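Local atomic coordinates of Baccell_00875 (Bacteroides cellulosilyticus DSM 14838, PDB entry 5NO8), a protein that is a polysaccharide lyase that probably removes rhamnose caps from complex arabinogalactan by cleaving next to glucuronic acid. Residues N539-I544 against A591-D596. Residues are numbered along the deposited sequence; the frame is centred on the assembly and turned at random.
With GOL (glycerol), chain C.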
loop_
_atom_site.group_PDB
_atom_site.type_symbol
_atom_site.label_atom_id
_atom_site.label_comp_id
_atom_site.label_asym_id
_atom_site.label_seq_id
_atom_site.Cartn_x
_atom_site.Cartn_y
_atom_site.Cartn_z
ATOM N N ASN A 539 7.988 1.467 -13.124
ATOM C CA ASN A 539 9.180 0.693 -13.525
ATOM C C ASN A 539 9.314 -0.626 -12.794
ATOM O O ASN A 539 9.808 -1.604 -13.346
ATOM C CB ASN A 539 10.483 1.492 -13.323
ATOM C CG ASN A 539 10.553 2.757 -14.164
ATOM O OD1 ASN A 539 11.238 3.735 -13.778
ATOM N ND2 ASN A 539 9.843 2.775 -15.288
ATOM N N TYR A 540 8.900 -0.632 -11.533
ATOM C CA TYR A 540 8.887 -1.830 -10.739
ATOM C C TYR A 540 7.840 -1.571 -9.695
ATOM O O TYR A 540 7.837 -0.497 -9.124
ATOM C CB TYR A 540 10.258 -2.035 -10.088
ATOM C CG TYR A 540 10.324 -3.195 -9.144
ATOM C CD1 TYR A 540 10.462 -4.497 -9.616
ATOM C CD2 TYR A 540 10.229 -3.003 -7.755
ATOM C CE1 TYR A 540 10.495 -5.578 -8.750
ATOM C CE2 TYR A 540 10.280 -4.080 -6.879
ATOM C CZ TYR A 540 10.402 -5.364 -7.384
ATOM O OH TYR A 540 10.454 -6.433 -6.524
ATOM N N GLU A 541 6.980 -2.543 -9.417
ATOM C CA GLU A 541 5.927 -2.346 -8.404
ATOM C C GLU A 541 5.187 -3.622 -8.089
ATOM O O GLU A 541 5.294 -4.633 -8.796
ATOM C CB GLU A 541 4.917 -1.296 -8.873
ATOM C CG GLU A 541 4.278 -1.625 -10.220
ATOM C CD GLU A 541 2.804 -1.249 -10.281
ATOM O OE1 GLU A 541 2.076 -1.594 -9.303
ATOM O OE2 GLU A 541 2.358 -0.645 -11.291
ATOM N N GLN A 542 4.377 -3.554 -7.037
ATOM C CA GLN A 542 3.615 -4.695 -6.609
ATOM C C GLN A 542 2.621 -5.223 -7.645
ATOM O O GLN A 542 2.378 -6.441 -7.680
ATOM C CB GLN A 542 2.927 -4.393 -5.272
ATOM C CG GLN A 542 1.973 -5.486 -4.776
ATOM C CD GLN A 542 0.538 -5.215 -5.144
ATOM O OE1 GLN A 542 0.219 -4.203 -5.742
ATOM N NE2 GLN A 542 -0.344 -6.131 -4.766
ATOM N N SER A 543 2.050 -4.359 -8.476
ATOM C CA SER A 543 1.121 -4.846 -9.499
ATOM C C SER A 543 1.798 -5.236 -10.831
ATOM O O SER A 543 1.118 -5.393 -11.838
ATOM C CB SER A 543 -0.080 -3.910 -9.698
ATOM O OG SER A 543 0.254 -2.716 -10.384
ATOM N N ILE A 544 3.126 -5.383 -10.816
ATOM C CA ILE A 544 3.855 -6.242 -11.787
ATOM C C ILE A 544 4.197 -7.590 -11.163
ATOM O O ILE A 544 3.921 -8.640 -11.738
ATOM C CB ILE A 544 5.152 -5.543 -12.267
ATOM C CG1 ILE A 544 4.785 -4.262 -13.013
ATOM C CG2 ILE A 544 6.009 -6.497 -13.114
ATOM C CD1 ILE A 544 5.964 -3.326 -13.212
ATOM N N ALA A 591 0.260 -3.853 0.572
ATOM C CA ALA A 591 1.415 -3.457 -0.205
ATOM C C ALA A 591 1.617 -1.946 -0.310
ATOM O O ALA A 591 0.665 -1.174 -0.537
ATOM C CB ALA A 591 1.300 -4.040 -1.591
ATOM N N ILE A 592 2.887 -1.549 -0.250
ATOM C CA ILE A 592 3.260 -0.193 -0.533
ATOM C C ILE A 592 2.870 0.137 -1.967
ATOM O O ILE A 592 3.283 -0.539 -2.903
ATOM C CB ILE A 592 4.768 0.042 -0.384
ATOM C CG1 ILE A 592 5.219 -0.156 1.072
ATOM C CG2 ILE A 592 5.125 1.458 -0.872
ATOM C CD1 ILE A 592 6.718 -0.328 1.204
ATOM N N ARG A 593 2.027 1.147 -2.097
ATOM C CA ARG A 593 1.628 1.756 -3.362
ATOM C C ARG A 593 1.486 3.242 -3.061
ATOM O O ARG A 593 1.104 3.628 -1.950
ATOM C CB ARG A 593 0.316 1.161 -3.879
ATOM C CG ARG A 593 0.347 -0.357 -4.020
ATOM C CD ARG A 593 -0.935 -0.978 -4.604
ATOM N NE ARG A 593 -1.298 -0.328 -5.854
ATOM C CZ ARG A 593 -0.731 -0.574 -7.042
ATOM N NH1 ARG A 593 0.173 -1.530 -7.187
ATOM N NH2 ARG A 593 -1.083 0.139 -8.088
ATOM N N HIS A 594 1.835 4.094 -4.005
ATOM C CA HIS A 594 1.975 5.526 -3.694
ATOM C C HIS A 594 1.781 6.491 -4.865
ATOM O O HIS A 594 2.252 7.628 -4.835
ATOM C CB HIS A 594 3.298 5.787 -2.967
ATOM C CG HIS A 594 4.521 5.381 -3.738
ATOM N ND1 HIS A 594 4.905 5.991 -4.923
ATOM C CD2 HIS A 594 5.441 4.428 -3.490
ATOM C CE1 HIS A 594 6.014 5.423 -5.356
ATOM N NE2 HIS A 594 6.380 4.495 -4.492
ATOM N N TRP A 595 0.994 6.088 -5.854
ATOM C CA TRP A 595 0.732 6.948 -7.025
ATOM C C TRP A 595 -0.715 7.022 -7.526
ATOM O O TRP A 595 -1.048 7.924 -8.297
ATOM C CB TRP A 595 1.658 6.500 -8.173
ATOM C CG TRP A 595 1.487 5.081 -8.484
ATOM C CD1 TRP A 595 0.587 4.527 -9.347
ATOM C CD2 TRP A 595 2.204 4.005 -7.900
ATOM N NE1 TRP A 595 0.713 3.162 -9.334
ATOM C CE2 TRP A 595 1.683 2.817 -8.433
ATOM C CE3 TRP A 595 3.233 3.931 -6.970
ATOM C CZ2 TRP A 595 2.169 1.574 -8.071
ATOM C CZ3 TRP A 595 3.703 2.702 -6.600
ATOM C CH2 TRP A 595 3.165 1.536 -7.142
ATOM N N ASP A 596 -1.595 6.126 -7.087
ATOM C CA ASP A 596 -2.916 6.047 -7.712
ATOM C C ASP A 596 -3.838 7.197 -7.368
ATOM O O ASP A 596 -4.767 7.471 -8.126
ATOM C CB ASP A 596 -3.577 4.695 -7.417
ATOM C CG ASP A 596 -2.887 3.566 -8.129
ATOM O OD1 ASP A 596 -2.971 3.573 -9.379
ATOM O OD2 ASP A 596 -2.231 2.711 -7.470
HETATM C C1 GOL C . -1.256 -0.323 -13.025
HETATM O O1 GOL C . -0.695 -1.647 -13.004
HETATM C C2 GOL C . -1.336 0.273 -11.616
HETATM O O2 GOL C . -0.046 0.491 -10.989
HETATM C C3 GOL C . -2.140 1.584 -11.661
HETATM O O3 GOL C . -1.390 2.707 -11.219
HETATM O O HOH W 1 4.536 -1.104 -5.385
#
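The guanidinium of Arg593 pairs with Glu541 across the buried interface and with Asp596 of its own segment. Arg593 NH1 forms a salt bridge with Glu541 OE1 (2.8 Å), met nearly along the C-O axis, while Arg593 NH2 reaches the syn lone pair of Asp596 OD2 at 2.9 Å. Arg593 NH1 also donates to Gln542 OE1 (3.0 Å, 137°), a more bent bond. An alanine at Arg593 would remove the guanidinium and would probably leave both carboxylates without their shared counter-charge and Gln542 OE1 without this donor.

Glu541 doubles as N-cap: its OE1 accepts from Ser543 N (2.9 Å) and, at a very short 2.4 Å, from Ser543 OG, both above the carboxylate plane.

A glycerol, probably from the crystallisation liquor, bridges the segments: its O2 donates to Glu541 OE2 and accepts from Arg593 NH2 and Trp595 NE1, and its O3 donates to Asp596 OD1 (2.6 Å).

Trp595 CZ2 stands over one guanidinium face, offset toward the rim. Apolar contacts across the segments are slight: Ala591 CB meets Gln542 CG at 3.6 Å, and Glu541 CB meets Trp595 CH2.

The contact thus ties the start of helix 542-559 to the loop leading into helix 596-600; Gln542 rests on Leu575 of helix 562-576, its NE2 bonded to Trp614 O and to Thr618 of helix 615-629.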